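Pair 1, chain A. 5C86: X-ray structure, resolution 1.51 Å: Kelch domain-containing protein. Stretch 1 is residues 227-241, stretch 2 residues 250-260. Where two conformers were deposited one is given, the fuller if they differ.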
# COMPACT_ATOMS: atom_id res chain seq x y z
N VAL A 227 -2.40 -7.93 -0.70
CA VAL A 227 -1.02 -7.55 -0.91
C VAL A 227 -0.28 -8.59 -1.72
O VAL A 227 -0.38 -9.76 -1.44
CB VAL A 227 -0.24 -7.20 0.37
CG1 VAL A 227 -0.19 -8.41 1.25
CG2 VAL A 227 1.14 -6.70 0.04
N MET A 228 0.53 -8.11 -2.67
CA MET A 228 1.36 -8.93 -3.47
C MET A 228 2.65 -9.18 -2.71
O MET A 228 3.57 -8.39 -2.74
CB MET A 228 1.64 -8.27 -4.80
CG MET A 228 2.36 -9.19 -5.77
SD MET A 228 2.62 -8.49 -7.39
CE MET A 228 0.98 -8.72 -8.05
N TYR A 229 2.73 -10.33 -2.06
CA TYR A 229 3.83 -10.65 -1.19
C TYR A 229 4.97 -11.39 -1.91
O TYR A 229 6.06 -11.52 -1.35
CB TYR A 229 3.35 -11.45 0.03
CG TYR A 229 2.87 -12.83 -0.28
CD1 TYR A 229 3.73 -13.85 -0.39
CD2 TYR A 229 1.54 -13.06 -0.51
CE1 TYR A 229 3.25 -15.14 -0.69
CE2 TYR A 229 1.02 -14.30 -0.84
CZ TYR A 229 1.93 -15.31 -0.94
OH TYR A 229 1.43 -16.56 -1.19
N ASP A 230 4.74 -11.95 -3.11
CA ASP A 230 5.84 -12.51 -3.88
C ASP A 230 5.51 -12.25 -5.32
O ASP A 230 4.78 -13.06 -5.95
CB ASP A 230 6.06 -13.99 -3.59
CG ASP A 230 7.22 -14.57 -4.41
OD1 ASP A 230 7.67 -13.92 -5.40
OD2 ASP A 230 7.71 -15.66 -4.02
N ALA A 231 5.98 -11.13 -5.85
CA ALA A 231 5.61 -10.75 -7.20
C ALA A 231 6.24 -11.66 -8.26
O ALA A 231 5.65 -11.83 -9.33
CB ALA A 231 5.98 -9.35 -7.43
N VAL A 232 7.36 -12.25 -7.95
CA VAL A 232 8.03 -13.13 -8.90
C VAL A 232 7.15 -14.38 -9.16
O VAL A 232 6.98 -14.82 -10.30
CB VAL A 232 9.43 -13.49 -8.37
CG1 VAL A 232 10.08 -14.55 -9.25
CG2 VAL A 232 10.34 -12.26 -8.30
N ALA A 233 6.50 -14.86 -8.12
CA ALA A 233 5.63 -16.04 -8.20
C ALA A 233 4.20 -15.66 -8.48
O ALA A 233 3.33 -16.55 -8.55
CB ALA A 233 5.73 -16.83 -6.89
N GLY A 234 3.91 -14.34 -8.56
CA GLY A 234 2.57 -13.95 -8.86
C GLY A 234 1.59 -14.15 -7.70
O GLY A 234 0.44 -14.38 -7.94
N LYS A 235 2.02 -14.02 -6.47
CA LYS A 235 1.23 -14.39 -5.32
C LYS A 235 0.66 -13.17 -4.58
O LYS A 235 1.41 -12.22 -4.22
CB LYS A 235 2.04 -15.15 -4.31
CG LYS A 235 2.69 -16.42 -4.82
CD LYS A 235 1.72 -17.53 -4.87
CE LYS A 235 2.40 -18.85 -5.19
NZ LYS A 235 1.34 -19.87 -5.32
N ILE A 236 -0.66 -13.19 -4.42
CA ILE A 236 -1.40 -12.13 -3.70
C ILE A 236 -2.18 -12.73 -2.53
O ILE A 236 -2.93 -13.69 -2.73
CB ILE A 236 -2.30 -11.37 -4.63
CG1 ILE A 236 -1.52 -10.84 -5.83
CG2 ILE A 236 -3.07 -10.27 -3.90
CD1 ILE A 236 -2.40 -10.30 -6.88
N PHE A 237 -2.06 -12.16 -1.34
CA PHE A 237 -2.83 -12.59 -0.19
C PHE A 237 -4.01 -11.66 -0.08
O PHE A 237 -3.88 -10.43 -0.30
CB PHE A 237 -1.97 -12.39 1.06
CG PHE A 237 -2.71 -12.43 2.36
CD1 PHE A 237 -3.13 -13.65 2.91
CD2 PHE A 237 -2.87 -11.29 3.09
CE1 PHE A 237 -3.74 -13.72 4.11
CE2 PHE A 237 -3.50 -11.36 4.34
CZ PHE A 237 -3.88 -12.57 4.88
N THR A 238 -5.17 -12.22 0.25
CA THR A 238 -6.41 -11.41 0.46
C THR A 238 -7.04 -11.74 1.73
O THR A 238 -6.94 -12.90 2.18
CB THR A 238 -7.44 -11.60 -0.65
OG1 THR A 238 -8.06 -12.93 -0.55
CG2 THR A 238 -6.82 -11.36 -2.04
N TYR A 239 -7.69 -10.78 2.43
CA TYR A 239 -8.24 -11.04 3.75
C TYR A 239 -9.46 -10.17 4.00
O TYR A 239 -9.39 -8.96 3.85
CB TYR A 239 -7.23 -10.73 4.89
CG TYR A 239 -7.68 -11.21 6.25
CD1 TYR A 239 -7.54 -12.55 6.55
CD2 TYR A 239 -8.29 -10.40 7.15
CE1 TYR A 239 -7.96 -13.07 7.74
CE2 TYR A 239 -8.74 -10.89 8.36
CZ TYR A 239 -8.51 -12.24 8.65
OH TYR A 239 -8.92 -12.79 9.87
N GLY A 240 -10.49 -10.77 4.57
CA GLY A 240 -11.56 -10.03 5.22
C GLY A 240 -12.45 -9.22 4.32
O GLY A 240 -12.61 -9.49 3.14
N GLY A 241 -12.98 -8.13 4.90
CA GLY A 241 -13.95 -7.31 4.19
C GLY A 241 -15.41 -7.72 4.44
O GLY A 241 -15.73 -8.70 5.09
N SER A 250 -17.92 -8.10 8.96
CA SER A 250 -16.78 -8.44 8.11
C SER A 250 -16.50 -9.93 8.30
O SER A 250 -16.99 -10.61 9.20
CB SER A 250 -15.60 -7.62 8.54
OG SER A 250 -15.21 -7.86 9.89
N THR A 251 -15.64 -10.43 7.45
CA THR A 251 -15.18 -11.83 7.56
C THR A 251 -13.73 -11.96 7.97
O THR A 251 -12.98 -10.97 8.02
CB THR A 251 -15.31 -12.59 6.24
OG1 THR A 251 -14.21 -12.28 5.36
CG2 THR A 251 -16.61 -12.36 5.59
N SER A 252 -13.34 -13.21 8.24
CA SER A 252 -12.00 -13.57 8.52
C SER A 252 -11.50 -14.47 7.38
O SER A 252 -10.55 -15.23 7.58
CB SER A 252 -11.85 -14.25 9.90
OG SER A 252 -12.78 -15.35 10.00
N ASN A 253 -12.13 -14.39 6.21
CA ASN A 253 -11.74 -15.24 5.10
C ASN A 253 -10.37 -14.82 4.57
O ASN A 253 -10.03 -13.65 4.46
CB ASN A 253 -12.74 -15.18 3.96
CG ASN A 253 -14.09 -15.78 4.30
OD1 ASN A 253 -14.27 -16.47 5.29
ND2 ASN A 253 -15.01 -15.54 3.46
N ALA A 254 -9.56 -15.80 4.20
CA ALA A 254 -8.13 -15.64 3.84
C ALA A 254 -7.92 -16.49 2.55
O ALA A 254 -8.26 -17.67 2.53
CB ALA A 254 -7.25 -16.04 4.92
N HIS A 255 -7.31 -15.90 1.54
CA HIS A 255 -7.05 -16.56 0.24
C HIS A 255 -5.68 -16.18 -0.26
O HIS A 255 -5.14 -15.10 0.06
CB HIS A 255 -8.04 -16.23 -0.85
CG HIS A 255 -9.42 -16.67 -0.57
ND1 HIS A 255 -10.30 -15.98 0.26
CD2 HIS A 255 -10.07 -17.80 -0.95
CE1 HIS A 255 -11.44 -16.65 0.33
NE2 HIS A 255 -11.33 -17.76 -0.39
N ILE A 256 -5.03 -17.10 -1.00
CA ILE A 256 -3.88 -16.78 -1.82
C ILE A 256 -4.25 -16.95 -3.27
O ILE A 256 -4.72 -18.02 -3.65
CB ILE A 256 -2.65 -17.66 -1.46
CG1 ILE A 256 -2.06 -17.33 -0.09
CG2 ILE A 256 -1.61 -17.60 -2.60
CD1 ILE A 256 -1.08 -18.38 0.43
N LEU A 257 -4.02 -15.91 -4.06
CA LEU A 257 -4.25 -15.85 -5.50
C LEU A 257 -2.93 -16.06 -6.18
O LEU A 257 -1.87 -15.52 -5.71
CB LEU A 257 -4.80 -14.50 -5.94
CG LEU A 257 -5.92 -13.87 -5.14
CD1 LEU A 257 -6.48 -12.64 -5.83
CD2 LEU A 257 -6.99 -14.71 -4.60
N THR A 258 -2.90 -16.85 -7.30
CA THR A 258 -1.67 -17.03 -8.04
C THR A 258 -1.93 -16.64 -9.46
O THR A 258 -2.82 -17.21 -10.09
CB THR A 258 -1.18 -18.52 -7.96
OG1 THR A 258 -1.00 -18.95 -6.61
CG2 THR A 258 0.14 -18.67 -8.68
N LEU A 259 -1.21 -15.66 -9.97
CA LEU A 259 -1.39 -15.06 -11.26
C LEU A 259 -0.53 -15.82 -12.21
O LEU A 259 0.62 -16.08 -11.91
CB LEU A 259 -0.97 -13.57 -11.28
CG LEU A 259 -2.06 -12.60 -10.73
CD1 LEU A 259 -2.49 -12.94 -9.32
CD2 LEU A 259 -1.51 -11.21 -10.76
N GLY A 260 -1.12 -16.15 -13.37
CA GLY A 260 -0.32 -16.68 -14.44
C GLY A 260 -0.19 -15.58 -15.46
O GLY A 260 0.45 -14.56 -15.19
O HOH W 1 -9.94 -13.43 1.48
O HOH W 2 -14.90 -12.06 2.75

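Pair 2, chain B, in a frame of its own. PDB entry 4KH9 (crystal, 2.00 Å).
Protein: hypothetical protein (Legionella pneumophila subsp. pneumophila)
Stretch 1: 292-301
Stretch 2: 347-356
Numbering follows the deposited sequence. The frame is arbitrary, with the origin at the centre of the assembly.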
# COMPACT_ATOMS: atom_id res chain seq x y z
N ALA B 292 -18.57 -12.54 -15.37
CA ALA B 292 -19.14 -11.59 -16.31
C ALA B 292 -18.70 -10.17 -15.93
O ALA B 292 -18.93 -9.72 -14.80
CB ALA B 292 -20.67 -11.70 -16.31
N SER B 293 -17.98 -9.50 -16.83
CA SER B 293 -17.45 -8.16 -16.55
C SER B 293 -16.99 -7.51 -17.82
O SER B 293 -17.04 -8.11 -18.88
CB SER B 293 -16.29 -8.24 -15.55
OG SER B 293 -15.91 -6.97 -15.05
N ARG B 294 -16.51 -6.27 -17.69
CA ARG B 294 -15.90 -5.56 -18.81
C ARG B 294 -14.40 -5.75 -18.73
O ARG B 294 -13.77 -5.48 -17.70
CB ARG B 294 -16.30 -4.08 -18.82
CG ARG B 294 -15.77 -3.35 -20.04
CD ARG B 294 -16.25 -1.92 -20.07
NE ARG B 294 -15.82 -1.26 -21.30
CZ ARG B 294 -16.34 -1.46 -22.51
NH1 ARG B 294 -17.31 -2.34 -22.68
NH2 ARG B 294 -15.86 -0.81 -23.56
N TYR B 295 -13.81 -6.21 -19.82
CA TYR B 295 -12.38 -6.48 -19.89
C TYR B 295 -11.74 -5.72 -21.03
O TYR B 295 -12.37 -5.50 -22.09
CB TYR B 295 -12.13 -7.98 -20.09
CG TYR B 295 -12.61 -8.84 -18.94
CD1 TYR B 295 -11.78 -9.13 -17.86
CD2 TYR B 295 -13.88 -9.41 -18.96
CE1 TYR B 295 -12.22 -9.92 -16.80
CE2 TYR B 295 -14.32 -10.23 -17.91
CZ TYR B 295 -13.48 -10.49 -16.84
OH TYR B 295 -13.91 -11.25 -15.78
N ALA B 296 -10.46 -5.35 -20.85
CA ALA B 296 -9.72 -4.69 -21.92
C ALA B 296 -8.47 -5.44 -22.19
O ALA B 296 -7.70 -5.73 -21.28
CB ALA B 296 -9.41 -3.25 -21.57
N LEU B 297 -8.27 -5.77 -23.45
CA LEU B 297 -7.05 -6.40 -23.91
C LEU B 297 -6.17 -5.33 -24.49
O LEU B 297 -6.56 -4.71 -25.48
CB LEU B 297 -7.36 -7.49 -24.92
CG LEU B 297 -6.17 -8.13 -25.62
CD1 LEU B 297 -5.23 -8.84 -24.62
CD2 LEU B 297 -6.64 -9.07 -26.68
N GLN B 298 -4.99 -5.11 -23.90
CA GLN B 298 -4.05 -4.08 -24.35
C GLN B 298 -2.77 -4.72 -24.84
O GLN B 298 -2.26 -5.63 -24.19
CB GLN B 298 -3.75 -3.12 -23.21
CG GLN B 298 -3.32 -1.75 -23.69
CD GLN B 298 -2.91 -0.88 -22.53
OE1 GLN B 298 -1.71 -0.64 -22.31
NE2 GLN B 298 -3.89 -0.37 -21.80
N SER B 299 -2.24 -4.22 -25.98
CA SER B 299 -1.00 -4.70 -26.61
C SER B 299 -0.21 -3.55 -27.20
O SER B 299 -0.80 -2.52 -27.54
CB SER B 299 -1.31 -5.72 -27.69
OG SER B 299 -0.12 -6.41 -28.09
N VAL B 300 1.10 -3.71 -27.34
CA VAL B 300 1.98 -2.68 -27.91
C VAL B 300 2.81 -3.29 -29.05
O VAL B 300 3.39 -4.37 -28.88
CB VAL B 300 2.87 -2.00 -26.83
CG1 VAL B 300 3.81 -2.98 -26.17
CG2 VAL B 300 3.66 -0.82 -27.42
N LEU B 301 2.85 -2.61 -30.19
CA LEU B 301 3.64 -3.03 -31.34
C LEU B 301 4.99 -2.34 -31.28
O LEU B 301 5.06 -1.11 -31.19
CB LEU B 301 2.92 -2.71 -32.67
CG LEU B 301 3.60 -3.18 -33.97
CD1 LEU B 301 3.45 -4.67 -34.16
CD2 LEU B 301 3.00 -2.49 -35.15
N GLY B 347 5.25 -6.34 -27.64
CA GLY B 347 5.95 -6.06 -26.38
C GLY B 347 5.30 -6.68 -25.16
O GLY B 347 5.97 -7.19 -24.25
N TYR B 348 3.96 -6.63 -25.11
CA TYR B 348 3.23 -7.22 -24.00
C TYR B 348 1.81 -7.55 -24.42
O TYR B 348 1.33 -7.08 -25.45
CB TYR B 348 3.22 -6.31 -22.75
CG TYR B 348 2.58 -4.95 -22.91
CD1 TYR B 348 1.19 -4.82 -23.00
CD2 TYR B 348 3.34 -3.78 -22.86
CE1 TYR B 348 0.59 -3.57 -23.09
CE2 TYR B 348 2.74 -2.52 -22.91
CZ TYR B 348 1.37 -2.42 -23.04
OH TYR B 348 0.77 -1.19 -23.12
N LEU B 349 1.15 -8.36 -23.59
CA LEU B 349 -0.24 -8.74 -23.65
C LEU B 349 -0.81 -8.62 -22.25
O LEU B 349 -0.47 -9.41 -21.37
CB LEU B 349 -0.43 -10.15 -24.22
CG LEU B 349 -0.04 -10.35 -25.68
CD1 LEU B 349 -0.09 -11.80 -26.03
CD2 LEU B 349 -0.93 -9.53 -26.61
N ARG B 350 -1.63 -7.58 -22.02
CA ARG B 350 -2.23 -7.27 -20.72
C ARG B 350 -3.76 -7.31 -20.79
O ARG B 350 -4.35 -6.79 -21.74
CB ARG B 350 -1.77 -5.88 -20.24
CG ARG B 350 -0.29 -5.87 -19.88
CD ARG B 350 0.25 -4.51 -19.49
NE ARG B 350 1.70 -4.60 -19.33
CZ ARG B 350 2.52 -3.55 -19.32
NH1 ARG B 350 2.04 -2.32 -19.46
NH2 ARG B 350 3.83 -3.73 -19.18
N LEU B 351 -4.39 -7.94 -19.78
CA LEU B 351 -5.84 -8.00 -19.74
C LEU B 351 -6.32 -7.34 -18.44
O LEU B 351 -5.88 -7.71 -17.36
CB LEU B 351 -6.33 -9.46 -19.87
CG LEU B 351 -7.85 -9.65 -19.96
CD1 LEU B 351 -8.39 -9.22 -21.31
CD2 LEU B 351 -8.20 -11.10 -19.75
N ILE B 352 -7.15 -6.30 -18.58
CA ILE B 352 -7.67 -5.51 -17.46
C ILE B 352 -9.11 -5.90 -17.19
O ILE B 352 -9.88 -6.01 -18.13
CB ILE B 352 -7.55 -3.96 -17.71
CG1 ILE B 352 -6.08 -3.55 -17.94
CG2 ILE B 352 -8.14 -3.13 -16.54
CD1 ILE B 352 -5.86 -2.16 -18.51
N ASP B 353 -9.47 -6.01 -15.93
CA ASP B 353 -10.85 -6.22 -15.49
C ASP B 353 -11.32 -4.90 -14.93
O ASP B 353 -10.86 -4.51 -13.87
CB ASP B 353 -10.94 -7.36 -14.45
CG ASP B 353 -12.32 -7.65 -13.88
OD1 ASP B 353 -13.27 -6.87 -14.17
OD2 ASP B 353 -12.47 -8.67 -13.19
N TYR B 354 -12.26 -4.21 -15.62
CA TYR B 354 -12.75 -2.91 -15.16
C TYR B 354 -13.63 -3.03 -13.93
O TYR B 354 -13.83 -2.03 -13.24
CB TYR B 354 -13.49 -2.17 -16.26
CG TYR B 354 -12.55 -1.60 -17.29
CD1 TYR B 354 -11.80 -0.47 -17.02
CD2 TYR B 354 -12.46 -2.15 -18.56
CE1 TYR B 354 -10.97 0.09 -17.98
CE2 TYR B 354 -11.65 -1.59 -19.54
CZ TYR B 354 -10.88 -0.48 -19.24
OH TYR B 354 -10.06 0.07 -20.19
N GLY B 355 -14.11 -4.25 -13.63
CA GLY B 355 -14.88 -4.50 -12.41
C GLY B 355 -13.98 -4.41 -11.19
O GLY B 355 -14.42 -4.01 -10.12
N GLN B 356 -12.69 -4.74 -11.37
CA GLN B 356 -11.67 -4.71 -10.32
C GLN B 356 -10.77 -3.50 -10.45
O GLN B 356 -10.15 -3.11 -9.46
CB GLN B 356 -10.81 -5.97 -10.39
CG GLN B 356 -11.51 -7.23 -9.88
CD GLN B 356 -10.54 -8.37 -9.86
OE1 GLN B 356 -9.70 -8.47 -8.98
NE2 GLN B 356 -10.60 -9.21 -10.87

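Pair 1 and pair 2 are both two antiparallel strands joined edge to edge. The strand axes approach to 4.6 Å in each, with angles between their N-to-C directions of 158° and 161°, and 14 central residues superpose with an RMSD of 0.6 Å.

The register is the same. Ile A236 faces Leu A257 as Ala B296 faces Ile B352, and both are hydrogen-bonded pairs: Ile A236 N gives to Leu A257 O at 2.9 Å and Leu A257 N to Ile A236 O at 2.8 Å, while Ala B296 N reaches Ile B352 O at 2.9 Å and Ile B352 N reaches Ala B296 O at 2.8 Å. Thr A238 with His A255 matches Gln B298 with Arg B350, another doubly bonded pair. Between these hydrogen-bonded pairs lies, in each structure, a non-hydrogen-bonded pair, Phe A237 with Ile A256 and Leu B297 with Leu B351. There the alpha carbons draw to 4.6 Å, and CA-H groups approach carbonyls across the gap, as Phe A237 CA does His A255 O at 3.4 Å.

On the face of Ile A236 and Leu A257, two branched chains meet, CB of Ile A236 lying 4.2 Å from CB of Leu A257. Ile A236 also extends CD1 to within 3.6 Å of CD1 of Leu A259. In pair 2 the matching alanine is small, and the larger partner fills the space: Tyr B354, at the position of Leu A259, brings CE2 to 3.4 Å from CB of Ala B296. A branched aliphatic side chain packed on leucine is thus replaced by a methyl packed on an aromatic ring.

Further along this face the solutions are polar. The end of His A255 leads away from the other stretch, and water 1 bridges Thr A238 OG1 and His A255 ND1, 2.8 Å from each. Gln B298 is long enough to work directly: its OE1 accepts a hydrogen bond from Tyr B348 OH at 2.7 Å. Tyr B348 occupies the place of Asn A253, whose CA-to-CB bond points away and whose amide is hydrogen-bonded elsewhere in the structure.

On the other face, some side chains occupy the same place with different chemistry. Lys A235 and Tyr B295 have side-chain centres only 0.7 Å apart, yet the lysine curls its flexible chain so that NZ donates to Thr A258 OG1 at 2.8 Å, whereas the tyrosine lays CE1 3.7 Å from CB of Asp B353. That aspartate, matching Thr A258, instead receives a hydrogen bond at OD1 from Ser B293 OG, 2.8 Å away. Two residues beyond Phe A237 and Leu B297, on the same face, Tyr A239 sets CD1 3.9 Å from CB of Ala A254, a broad ring beside a small methyl. Pair 2 reverses the sizes: Ser B299 leaves room for Leu B349, with OG 3.5 Å from CD2.

Near one end, Gly A240 has a positive phi that favours glycine, and a CB would be tight against Thr A251 O. The matching Val B300, in an extended conformation, instead uses its side chain, placing CG1 over one face of the Tyr B348 ring, 3.4 Å from CD2.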